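2-dehydropantoate 2-reductase (Enterococcus faecium, PDB 3WFI) probably reduces 2-keto acids to D-2-hydroxy acids with a nicotinamide coenzyme, acting as a D-mandelate dehydrogenase of the ketopantoate reductase family. Local coordinates at residues Phe15-His20 / Ala46-Lys51; Lys216-Ile221 / His244-Phe249; Ala226-Val231 / Ser282-Lys287. All blocks are in the same frame, centred on the assembly; numbering follows the deposited sequence.

Interaction 1: residues Phe15-His20 / Ala46-Lys51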
ATOM      1  N   PHE B  15      30.714  25.179   9.713  1.00 21.29           N
ATOM      2  CA  PHE B  15      29.971  26.153  10.518  1.00 21.05           C
ATOM      3  C   PHE B  15      30.705  26.451  11.825  1.00 20.81           C
ATOM      4  O   PHE B  15      30.891  27.609  12.180  1.00 21.28           O
ATOM      5  CB  PHE B  15      28.544  25.671  10.805  1.00 20.53           C
ATOM      6  CG  PHE B  15      27.552  26.007   9.722  1.00 20.82           C
ATOM      7  CD1 PHE B  15      27.707  25.499   8.437  1.00 20.78           C
ATOM      8  CD2 PHE B  15      26.440  26.797   9.992  1.00 20.69           C
ATOM      9  CE1 PHE B  15      26.808  25.793   7.441  1.00 20.76           C
ATOM     10  CE2 PHE B  15      25.526  27.099   8.993  1.00 20.36           C
ATOM     11  CZ  PHE B  15      25.713  26.588   7.714  1.00 21.13           C
ATOM     12  N   GLY B  16      31.153  25.406  12.509  1.00 21.18           N
ATOM     13  CA  GLY B  16      31.904  25.544  13.749  1.00 21.80           C
ATOM     14  C   GLY B  16      33.168  26.371  13.591  1.00 22.92           C
ATOM     15  O   GLY B  16      33.441  27.277  14.392  1.00 22.63           O
ATOM     16  N   LEU B  17      33.940  26.063  12.555  1.00 23.88           N
ATOM     17  CA  LEU B  17      35.159  26.808  12.273  1.00 23.73           C
ATOM     18  C   LEU B  17      34.884  28.278  11.959  1.00 23.38           C
ATOM     19  O   LEU B  17      35.517  29.181  12.535  1.00 22.86           O
ATOM     20  CB  LEU B  17      35.900  26.178  11.104  1.00 24.62           C
ATOM     21  CG  LEU B  17      37.259  26.814  10.831  1.00 25.77           C
ATOM     22  CD1 LEU B  17      38.196  26.628  12.019  1.00 26.58           C
ATOM     23  CD2 LEU B  17      37.858  26.214   9.565  1.00 27.02           C
ATOM     24  N   MET B  18      33.942  28.523  11.054  1.00 22.44           N
ATOM     25  CA  MET B  18      33.656  29.882  10.631  1.00 22.04           C
ATOM     26  C   MET B  18      33.105  30.708  11.804  1.00 21.16           C
ATOM     27  O   MET B  18      33.536  31.841  12.027  1.00 19.47           O
ATOM     28  CB  MET B  18      32.718  29.894   9.438  1.00 22.44           C
ATOM     29  CG  MET B  18      33.385  29.351   8.187  1.00 23.75           C
ATOM     30  SD  MET B  18      32.277  29.174   6.796  1.00 24.64           S
ATOM     31  CE  MET B  18      32.100  30.867   6.250  1.00 24.54           C
ATOM     32  N   LEU B  19      32.206  30.120  12.581  1.00 21.20           N
ATOM     33  CA  LEU B  19      31.653  30.783  13.765  1.00 21.69           C
ATOM     34  C   LEU B  19      32.707  31.088  14.827  1.00 23.45           C
ATOM     35  O   LEU B  19      32.668  32.136  15.474  1.00 25.14           O
ATOM     36  CB  LEU B  19      30.536  29.933  14.378  1.00 21.30           C
ATOM     37  CG  LEU B  19      29.239  29.959  13.572  1.00 21.21           C
ATOM     38  CD1 LEU B  19      28.337  28.797  13.963  1.00 21.14           C
ATOM     39  CD2 LEU B  19      28.520  31.293  13.749  1.00 21.56           C
ATOM     40  N   HIS B  20      33.620  30.151  15.026  1.00 25.34           N
ATOM     41  CA  HIS B  20      34.725  30.311  15.957  1.00 27.88           C
ATOM     42  C   HIS B  20      35.633  31.464  15.545  1.00 29.40           C
ATOM     43  O   HIS B  20      35.946  32.335  16.368  1.00 29.92           O
ATOM     44  CB  HIS B  20      35.534  29.024  16.020  1.00 28.33           C
ATOM     45  CG  HIS B  20      36.840  29.180  16.723  1.00 30.46           C
ATOM     46  ND1 HIS B  20      38.033  29.306  16.043  1.00 31.62           N
ATOM     47  CD2 HIS B  20      37.143  29.259  18.036  1.00 31.10           C
ATOM     48  CE1 HIS B  20      39.017  29.439  16.911  1.00 32.71           C
ATOM     49  NE2 HIS B  20      38.504  29.412  18.127  1.00 32.67           N
ATOM     50  N   ALA B  46      41.828  22.113   8.910  1.00 44.35           N
ATOM     51  CA  ALA B  46      41.070  22.432   7.712  1.00 45.57           C
ATOM     52  C   ALA B  46      41.960  22.972   6.609  1.00 46.28           C
ATOM     53  O   ALA B  46      42.906  23.713   6.863  1.00 48.77           O
ATOM     54  CB  ALA B  46      39.971  23.429   8.032  1.00 44.90           C
ATOM     55  N   ASN B  47      41.653  22.568   5.382  1.00 47.79           N
ATOM     56  CA  ASN B  47      42.108  23.277   4.209  1.00 49.48           C
ATOM     57  C   ASN B  47      41.003  24.236   3.812  1.00 48.44           C
ATOM     58  O   ASN B  47      39.982  23.828   3.246  1.00 46.46           O
ATOM     59  CB  ASN B  47      42.384  22.340   3.044  1.00 50.85           C
ATOM     60  CG  ASN B  47      42.583  23.114   1.753  1.00 51.16           C
ATOM     61  OD1 ASN B  47      43.429  23.998   1.688  1.00 52.50           O
ATOM     62  ND2 ASN B  47      41.754  22.848   0.753  1.00 53.59           N
ATOM     63  N   PHE B  48      41.205  25.516   4.092  1.00 50.47           N
ATOM     64  CA  PHE B  48      40.112  26.460   3.946  1.00 52.34           C
ATOM     65  C   PHE B  48      40.007  26.986   2.503  1.00 55.02           C
ATOM     66  O   PHE B  48      39.237  26.443   1.734  1.00 57.15           O
ATOM     67  CB  PHE B  48      40.155  27.535   5.039  1.00 52.12           C
ATOM     68  CG  PHE B  48      38.801  28.106   5.364  1.00 51.58           C
ATOM     69  CD1 PHE B  48      38.321  28.143   6.669  1.00 50.34           C
ATOM     70  CD2 PHE B  48      37.988  28.583   4.348  1.00 51.88           C
ATOM     71  CE1 PHE B  48      37.071  28.682   6.941  1.00 49.86           C
ATOM     72  CE2 PHE B  48      36.739  29.112   4.617  1.00 50.35           C
ATOM     73  CZ  PHE B  48      36.279  29.162   5.911  1.00 49.38           C
ATOM     74  N   ASN B  49      40.762  28.000   2.102  1.00 58.08           N
ATOM     75  CA  ASN B  49      40.617  28.540   0.734  1.00 57.61           C
ATOM     76  C   ASN B  49      41.946  28.960   0.090  1.00 58.53           C
ATOM     77  O   ASN B  49      42.044  30.085  -0.381  1.00 62.56           O
ATOM     78  CB  ASN B  49      39.662  29.750   0.722  1.00 56.52           C
ATOM     79  CG  ASN B  49      38.218  29.383   1.030  1.00 55.33           C
ATOM     80  OD1 ASN B  49      37.755  28.298   0.700  1.00 56.04           O
ATOM     81  ND2 ASN B  49      37.493  30.313   1.641  1.00 55.11           N
ATOM     82  N   GLY B  50      42.973  28.112   0.034  1.00 58.74           N
ATOM     83  CA  GLY B  50      43.041  26.779   0.621  1.00 58.54           C
ATOM     84  C   GLY B  50      44.256  26.804   1.528  1.00 60.85           C
ATOM     85  O   GLY B  50      45.331  26.321   1.157  1.00 62.14           O
ATOM     86  N   LYS B  51      44.088  27.408   2.703  1.00 60.00           N
ATOM     87  CA  LYS B  51      45.164  27.555   3.680  1.00 57.79           C
ATOM     88  C   LYS B  51      44.977  26.466   4.721  1.00 54.85           C
ATOM     89  O   LYS B  51      43.846  26.202   5.140  1.00 54.10           O
ATOM     90  CB  LYS B  51      45.134  28.926   4.383  1.00 59.73           C
ATOM     91  CG  LYS B  51      44.397  30.058   3.676  1.00 62.51           C
ATOM     92  CD  LYS B  51      44.934  30.363   2.284  1.00 65.30           C
ATOM     93  CE  LYS B  51      44.065  31.397   1.580  1.00 65.98           C
ATOM     94  NZ  LYS B  51      44.407  32.790   1.980  1.00 65.96           N
TER
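Ala46, near the end of strand 44-47, sends its methyl toward helix 10-21 and meets one branch of Leu17, with CB 3.8 Å from Leu17 CD2. The backbone of Asn47 bonds to Val139 and Leu141, which ties the strand into its sheet. Phe48 comes next, where the chain leaves the strand for the turn to strand 52-55, and its ring reaches back to the helix. The same Leu17 methyl lies obliquely to that ring, CD2 standing 3.5 Å from Phe48 CD1. CG anti to the backbone N (chi1 -174°) and CD2 continuing anti to CA carry this methyl out to both residues. The side chains of Met18 and Phe48 cross at about a right angle, and Met18 brings CG to the edge of the ring, 3.7 Å from Phe48 CZ. Met18 SD lies obliquely to the Phe48 ring, 5.4 Å from its centroid, a Met-aromatic contact. Val53, on strand 52-55, also touches Phe48. The helix is the first of the Rossmann-type coenzyme domain, following the glycine-rich turn. With no hydrogen bond between the two segments, the end of strand 44-47 and the turn after it meet this helix here through apolar and Met-aromatic packing.

Interaction 2: residues Lys216-Ile221 / His244-Phe249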
ATOM      1  N   LYS B 216      -3.020   9.010  -9.614  1.00 17.83           N
ATOM      2  CA  LYS B 216      -3.953   8.912  -8.521  1.00 17.41           C
ATOM      3  C   LYS B 216      -3.219   8.727  -7.184  1.00 16.03           C
ATOM      4  O   LYS B 216      -3.575   9.346  -6.182  1.00 15.16           O
ATOM      5  CB  LYS B 216      -4.949   7.786  -8.757  1.00 17.82           C
ATOM      6  CG  LYS B 216      -5.810   7.445  -7.546  1.00 18.84           C
ATOM      7  CD  LYS B 216      -6.722   8.606  -7.142  1.00 19.90           C
ATOM      8  CE  LYS B 216      -7.825   8.155  -6.187  1.00 20.04           C
ATOM      9  NZ  LYS B 216      -7.272   7.497  -4.983  1.00 20.90           N
ATOM     10  N   MET B 217      -2.213   7.874  -7.164  1.00 15.68           N
ATOM     11  CA  MET B 217      -1.517   7.578  -5.900  1.00 15.72           C
ATOM     12  C   MET B 217      -0.730   8.802  -5.415  1.00 15.55           C
ATOM     13  O   MET B 217      -0.762   9.151  -4.237  1.00 15.45           O
ATOM     14  CB  MET B 217      -0.605   6.368  -6.073  1.00 15.64           C
ATOM     15  CG  MET B 217      -1.386   5.077  -6.283  1.00 15.75           C
ATOM     16  SD  MET B 217      -0.365   3.584  -6.335  1.00 15.36           S
ATOM     17  CE  MET B 217       0.524   3.841  -7.886  1.00 15.59           C
ATOM     18  N   VAL B 218      -0.047   9.455  -6.345  1.00 15.92           N
ATOM     19  CA  VAL B 218       0.686  10.680  -6.044  1.00 15.98           C
ATOM     20  C   VAL B 218      -0.286  11.767  -5.551  1.00 15.61           C
ATOM     21  O   VAL B 218      -0.044  12.386  -4.526  1.00 14.48           O
ATOM     22  CB  VAL B 218       1.520  11.164  -7.266  1.00 16.87           C
ATOM     23  CG1 VAL B 218       2.051  12.586  -7.059  1.00 17.04           C
ATOM     24  CG2 VAL B 218       2.672  10.200  -7.527  1.00 16.77           C
ATOM     25  N   ALA B 219      -1.385  11.976  -6.276  1.00 16.07           N
ATOM     26  CA  ALA B 219      -2.340  13.023  -5.935  1.00 16.30           C
ATOM     27  C   ALA B 219      -2.933  12.817  -4.563  1.00 16.32           C
ATOM     28  O   ALA B 219      -3.091  13.779  -3.793  1.00 15.95           O
ATOM     29  CB  ALA B 219      -3.448  13.108  -6.970  1.00 17.03           C
ATOM     30  N   THR B 220      -3.271  11.563  -4.250  1.00 16.75           N
ATOM     31  CA  THR B 220      -3.864  11.248  -2.959  1.00 16.77           C
ATOM     32  C   THR B 220      -2.876  11.541  -1.832  1.00 16.42           C
ATOM     33  O   THR B 220      -3.251  12.130  -0.808  1.00 16.61           O
ATOM     34  CB  THR B 220      -4.325   9.772  -2.904  1.00 16.92           C
ATOM     35  OG1 THR B 220      -5.246   9.519  -3.968  1.00 17.47           O
ATOM     36  CG2 THR B 220      -5.011   9.452  -1.596  1.00 16.93           C
ATOM     37  N   ILE B 221      -1.627  11.124  -2.005  1.00 16.00           N
ATOM     38  CA  ILE B 221      -0.607  11.348  -0.977  1.00 16.02           C
ATOM     39  C   ILE B 221      -0.346  12.841  -0.775  1.00 16.46           C
ATOM     40  O   ILE B 221      -0.293  13.322   0.366  1.00 16.31           O
ATOM     41  CB  ILE B 221       0.706  10.592  -1.286  1.00 16.20           C
ATOM     42  CG1 ILE B 221       0.490   9.098  -1.126  1.00 16.13           C
ATOM     43  CG2 ILE B 221       1.835  11.050  -0.358  1.00 16.17           C
ATOM     44  CD1 ILE B 221       1.510   8.246  -1.870  1.00 16.65           C
ATOM     45  N   HIS B 244       5.092  18.845  -9.752  1.00 21.98           N
ATOM     46  CA  HIS B 244       6.504  18.789  -9.347  1.00 22.27           C
ATOM     47  C   HIS B 244       6.955  17.360  -9.004  1.00 21.59           C
ATOM     48  O   HIS B 244       8.039  16.923  -9.403  1.00 21.29           O
ATOM     49  CB  HIS B 244       6.747  19.728  -8.165  1.00 22.06           C
ATOM     50  CG  HIS B 244       8.163  19.733  -7.680  1.00 22.33           C
ATOM     51  ND1 HIS B 244       9.222  20.066  -8.494  1.00 22.89           N
ATOM     52  CD2 HIS B 244       8.695  19.463  -6.463  1.00 22.14           C
ATOM     53  CE1 HIS B 244      10.350  19.990  -7.806  1.00 22.30           C
ATOM     54  NE2 HIS B 244      10.058  19.612  -6.575  1.00 22.47           N
ATOM     55  N   CYS B 245       6.128  16.633  -8.254  1.00 20.91           N
ATOM     56  CA  CYS B 245       6.368  15.211  -8.016  1.00 20.11           C
ATOM     57  C   CYS B 245       6.478  14.440  -9.339  1.00 21.11           C
ATOM     58  O   CYS B 245       7.394  13.624  -9.517  1.00 20.43           O
ATOM     59  CB  CYS B 245       5.234  14.617  -7.171  1.00 19.03           C
ATOM     60  SG  CYS B 245       5.187  15.219  -5.473  1.00 18.89           S
ATOM     61  N   GLU B 246       5.540  14.705 -10.251  1.00 22.39           N
ATOM     62  CA  GLU B 246       5.453  13.973 -11.509  1.00 24.48           C
ATOM     63  C   GLU B 246       6.543  14.323 -12.525  1.00 26.14           C
ATOM     64  O   GLU B 246       6.800  13.547 -13.451  1.00 26.45           O
ATOM     65  CB  GLU B 246       4.048  14.119 -12.108  1.00 25.57           C
ATOM     66  CG  GLU B 246       3.000  13.443 -11.223  1.00 26.52           C
ATOM     67  CD  GLU B 246       1.603  13.488 -11.788  1.00 28.24           C
ATOM     68  OE1 GLU B 246       1.352  14.223 -12.755  1.00 28.61           O
ATOM     69  OE2 GLU B 246       0.733  12.799 -11.234  1.00 29.44           O
ATOM     70  N   SER B 247       7.195  15.466 -12.344  1.00 27.00           N
ATOM     71  CA  SER B 247       8.362  15.817 -13.155  1.00 27.91           C
ATOM     72  C   SER B 247       9.523  14.823 -12.979  1.00 27.99           C
ATOM     73  O   SER B 247      10.380  14.698 -13.860  1.00 28.04           O
ATOM     74  CB  SER B 247       8.830  17.247 -12.833  1.00 28.51           C
ATOM     75  OG  SER B 247       9.483  17.321 -11.579  1.00 27.76           O
ATOM     76  N   CYS B 248       9.531  14.095 -11.862  1.00 26.73           N
ATOM     77  CA  CYS B 248      10.505  13.016 -11.652  1.00 26.11           C
ATOM     78  C   CYS B 248      10.356  11.836 -12.608  1.00 25.81           C
ATOM     79  O   CYS B 248      11.282  11.028 -12.747  1.00 25.28           O
ATOM     80  CB  CYS B 248      10.406  12.491 -10.227  1.00 26.21           C
ATOM     81  SG  CYS B 248      10.796  13.717  -8.968  1.00 26.34           S
ATOM     82  N   PHE B 249       9.187  11.714 -13.239  1.00 25.98           N
ATOM     83  CA  PHE B 249       8.930  10.632 -14.191  1.00 26.44           C
ATOM     84  C   PHE B 249       9.691  10.775 -15.513  1.00 27.65           C
ATOM     85  O   PHE B 249       9.729   9.826 -16.296  1.00 25.89           O
ATOM     86  CB  PHE B 249       7.447  10.550 -14.571  1.00 25.79           C
ATOM     87  CG  PHE B 249       6.506  10.287 -13.423  1.00 25.55           C
ATOM     88  CD1 PHE B 249       6.908   9.614 -12.270  1.00 24.48           C
ATOM     89  CD2 PHE B 249       5.165  10.668 -13.542  1.00 25.49           C
ATOM     90  CE1 PHE B 249       5.997   9.370 -11.241  1.00 24.52           C
ATOM     91  CE2 PHE B 249       4.256  10.430 -12.518  1.00 24.79           C
ATOM     92  CZ  PHE B 249       4.672   9.775 -11.368  1.00 24.63           C
TER
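Val218 reaches Cys245 through CG1, which stands anti to the backbone N (chi1 168°), while CG2 lies beside that nitrogen and serves a second neighbour. This is a helix-to-helix packing contact in the all-helical C-terminal domain of the ketopantoate reductase fold, between the early turns of helix 214-231 and segment 244-249 on helix 238-246. The two backbones come nearest at Val218 and Cys245, whose CA atoms are 7.5 Å apart. Here Val218 CG1 rests 3.8 Å from Cys245 CB, and the same methyl has a looser approach to the CG of Glu246. Val218 CG2 lies obliquely to the Phe249 ring, 4.4 Å from Phe249 CZ. The valine thus spans from Cys245 to Phe249 with its two branches. Phe249 is itself backed by its own segment, for the CA of Glu246 lies over one ring face, offset toward the rim. Met194 of helix 194-201 touches both Val218 and Phe249, and Thr193 touches Val218 and Cys245, so the contact continues into neighbouring parts of the domain. No hydrogen bond joins the two segments; the carboxylate of Glu246 instead bonds through OE2 to ND1 of His215, just ahead of the first segment. On the side of helix 214-231 that meets the second subunit, Lys216 NZ makes a salt bridge to Glu300 of that subunit and also donates to Thr220 OG1. Thr220 OG1 donates in turn to Lys216 O at 2.8 Å, and Thr220 N reaches the same oxygen from the opposite face of its carbonyl plane.

Interaction 3: residues Ala226-Val231 / Ser282-Lys287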
ATOM      1  N   ALA B 226      -0.845  18.052   2.239  1.00 16.60           N
ATOM      2  CA  ALA B 226      -1.415  19.407   2.180  1.00 17.56           C
ATOM      3  C   ALA B 226      -2.445  19.692   3.278  1.00 18.56           C
ATOM      4  O   ALA B 226      -2.497  20.802   3.803  1.00 18.66           O
ATOM      5  CB  ALA B 226      -2.022  19.646   0.819  1.00 18.03           C
ATOM      6  N   LYS B 227      -3.268  18.695   3.608  1.00 19.77           N
ATOM      7  CA  LYS B 227      -4.247  18.827   4.693  1.00 21.46           C
ATOM      8  C   LYS B 227      -3.560  19.048   6.032  1.00 21.11           C
ATOM      9  O   LYS B 227      -3.975  19.893   6.825  1.00 21.31           O
ATOM     10  CB  LYS B 227      -5.153  17.593   4.777  1.00 23.36           C
ATOM     11  CG  LYS B 227      -6.374  17.652   3.900  1.00 26.28           C
ATOM     12  CD  LYS B 227      -7.310  16.463   4.120  1.00 29.01           C
ATOM     13  CE  LYS B 227      -8.471  16.487   3.115  1.00 31.28           C
ATOM     14  NZ  LYS B 227      -8.063  16.291   1.686  1.00 31.95           N
ATOM     15  N   VAL B 228      -2.495  18.295   6.266  1.00 19.85           N
ATOM     16  CA  VAL B 228      -1.706  18.425   7.468  1.00 19.59           C
ATOM     17  C   VAL B 228      -0.944  19.771   7.487  1.00 18.93           C
ATOM     18  O   VAL B 228      -0.922  20.466   8.518  1.00 18.41           O
ATOM     19  CB  VAL B 228      -0.776  17.194   7.598  1.00 20.07           C
ATOM     20  CG1 VAL B 228       0.408  17.459   8.486  1.00 20.19           C
ATOM     21  CG2 VAL B 228      -1.590  16.001   8.097  1.00 19.80           C
ATOM     22  N   ALA B 229      -0.370  20.155   6.354  1.00 18.31           N
ATOM     23  CA  ALA B 229       0.336  21.449   6.215  1.00 18.30           C
ATOM     24  C   ALA B 229      -0.594  22.645   6.459  1.00 18.95           C
ATOM     25  O   ALA B 229      -0.201  23.624   7.098  1.00 17.93           O
ATOM     26  CB  ALA B 229       0.991  21.554   4.850  1.00 18.13           C
ATOM     27  N   ALA B 230      -1.836  22.547   5.980  1.00 19.06           N
ATOM     28  CA  ALA B 230      -2.822  23.607   6.197  1.00 19.75           C
ATOM     29  C   ALA B 230      -3.097  23.863   7.691  1.00 20.25           C
ATOM     30  O   ALA B 230      -3.280  25.003   8.106  1.00 20.60           O
ATOM     31  CB  ALA B 230      -4.116  23.293   5.462  1.00 19.73           C
ATOM     32  N   VAL B 231      -3.113  22.806   8.492  1.00 21.00           N
ATOM     33  CA  VAL B 231      -3.249  22.941   9.947  1.00 21.76           C
ATOM     34  C   VAL B 231      -2.085  23.759  10.500  1.00 22.13           C
ATOM     35  O   VAL B 231      -2.256  24.558  11.419  1.00 23.59           O
ATOM     36  CB  VAL B 231      -3.307  21.568  10.650  1.00 22.38           C
ATOM     37  CG1 VAL B 231      -3.364  21.737  12.171  1.00 22.91           C
ATOM     38  CG2 VAL B 231      -4.505  20.760  10.167  1.00 22.46           C
ATOM     39  N   SER B 282       1.761  10.889   9.010  1.00 15.06           N
ATOM     40  CA  SER B 282       0.839  10.048   9.793  1.00 15.38           C
ATOM     41  C   SER B 282       0.739  10.526  11.240  1.00 16.40           C
ATOM     42  O   SER B 282      -0.347  10.644  11.776  1.00 15.80           O
ATOM     43  CB  SER B 282       1.273   8.587   9.769  1.00 15.13           C
ATOM     44  OG  SER B 282       1.188   8.060   8.446  1.00 15.43           O
ATOM     45  N   ARG B 283       1.886  10.815  11.853  1.00 17.43           N
ATOM     46  CA  ARG B 283       1.913  11.300  13.239  1.00 18.76           C
ATOM     47  C   ARG B 283       1.179  12.631  13.432  1.00 18.03           C
ATOM     48  O   ARG B 283       0.360  12.765  14.349  1.00 18.58           O
ATOM     49  CB  ARG B 283       3.355  11.372  13.753  1.00 20.32           C
ATOM     50  CG  ARG B 283       3.894  10.000  14.122  1.00 22.20           C
ATOM     51  CD  ARG B 283       5.225  10.076  14.864  1.00 23.92           C
ATOM     52  NE  ARG B 283       6.291  10.744  14.118  1.00 25.34           N
ATOM     53  CZ  ARG B 283       6.958  10.218  13.095  1.00 27.85           C
ATOM     54  NH1 ARG B 283       6.672   8.995  12.634  1.00 27.62           N
ATOM     55  NH2 ARG B 283       7.926  10.927  12.525  1.00 29.05           N
ATOM     56  N   LYS B 284       1.451  13.598  12.568  1.00 18.02           N
ATOM     57  CA  LYS B 284       0.735  14.879  12.580  1.00 17.95           C
ATOM     58  C   LYS B 284      -0.763  14.690  12.331  1.00 18.16           C
ATOM     59  O   LYS B 284      -1.605  15.339  12.976  1.00 17.83           O
ATOM     60  CB  LYS B 284       1.301  15.827  11.514  1.00 17.81           C
ATOM     61  CG  LYS B 284       2.676  16.411  11.810  1.00 17.89           C
ATOM     62  CD  LYS B 284       3.220  17.132  10.581  1.00 18.30           C
ATOM     63  CE  LYS B 284       4.664  17.601  10.751  1.00 18.25           C
ATOM     64  NZ  LYS B 284       4.767  18.615  11.825  1.00 18.65           N
ATOM     65  N   GLY B 285      -1.103  13.802  11.402  1.00 18.68           N
ATOM     66  CA  GLY B 285      -2.519  13.465  11.138  1.00 19.48           C
ATOM     67  C   GLY B 285      -3.269  12.999  12.376  1.00 20.53           C
ATOM     68  O   GLY B 285      -4.393  13.442  12.641  1.00 20.30           O
ATOM     69  N   LYS B 286      -2.642  12.109  13.141  1.00 22.08           N
ATOM     70  CA  LYS B 286      -3.232  11.618  14.389  1.00 24.74           C
ATOM     71  C   LYS B 286      -3.442  12.748  15.391  1.00 24.22           C
ATOM     72  O   LYS B 286      -4.482  12.831  16.038  1.00 23.67           O
ATOM     73  CB  LYS B 286      -2.350  10.546  15.025  1.00 27.74           C
ATOM     74  CG  LYS B 286      -2.447   9.173  14.384  1.00 31.22           C
ATOM     75  CD  LYS B 286      -1.444   8.239  15.057  1.00 34.15           C
ATOM     76  CE  LYS B 286      -1.944   7.773  16.414  1.00 35.82           C
ATOM     77  NZ  LYS B 286      -0.848   7.345  17.333  1.00 37.32           N
ATOM     78  N   LYS B 287      -2.446  13.620  15.498  1.00 24.09           N
ATOM     79  CA  LYS B 287      -2.497  14.758  16.414  1.00 25.11           C
ATOM     80  C   LYS B 287      -3.567  15.767  16.002  1.00 23.75           C
ATOM     81  O   LYS B 287      -4.249  16.319  16.845  1.00 25.07           O
ATOM     82  CB  LYS B 287      -1.127  15.439  16.448  1.00 26.92           C
ATOM     83  CG  LYS B 287      -0.999  16.562  17.460  1.00 28.77           C
ATOM     84  CD  LYS B 287       0.382  17.184  17.358  1.00 29.80           C
ATOM     85  CE  LYS B 287       0.559  18.317  18.360  1.00 30.75           C
ATOM     86  NZ  LYS B 287       1.963  18.796  18.341  1.00 30.08           N
TER
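Lys284 and Val228 cross at about a right angle where helix 278-288 packs against the last turns of helix 214-231, a close helix-helix contact within the helical C-terminal domain. Lys284 CB points toward the valine and lies 3.6 Å from Val228 CG1. Lys284 CG, set anti to the carbonyl carbon (chi1 -72°), is a looser neighbour of the same methyl, and Lys284 CD comes back to 3.5 Å from Val228 CG1. The chain runs extended through CD and CE, then bends at chi4, and the tip leads away from the valine. There NZ forms salt bridges with Glu110, Asp111 and Glu232. Three carboxylates around one ammonium would probably keep it charged, while its methylene chain serves as an apolar surface for the valine. Glu110 and Asp111 belong to helix 109-113, so this lysine also ties the helical domain to the coenzyme-binding one.

Gly285 brings the backbones together: its CA is 6.2 Å from that of Val228, the nearest such pair between the two segments. Tyr185 of helix 180-191 touches both Val228 and Lys284, adding a third helix to this buried site. The second branch of the valine settles directly on the glycine backbone, with Val228 CG2 4.0 Å from Gly285 N and 4.1 Å from Gly285 CA.

How the interactions relate
From the N terminus, interaction 1 closes first, bringing helix 10-21 together with the end of strand 44-47 inside the Rossmann-type domain; strand 25-30 and helix 33-42 lie between its two segments. The other two contacts follow later, on the opposite side of the chain's centre. Both use helix 214-231: its early part opens interaction 2, its last turns open interaction 3. Interaction 2 closes at 244-249 before interaction 3 closes at 282-287, so their segments alternate and the loops cross. Their centres are 19 Å apart, whereas the centre of interaction 1 is 41 Å from that of interaction 2 and 40 Å from that of interaction 3. One helix thus links helices 238-246 and 278-288 within the C-terminal domain.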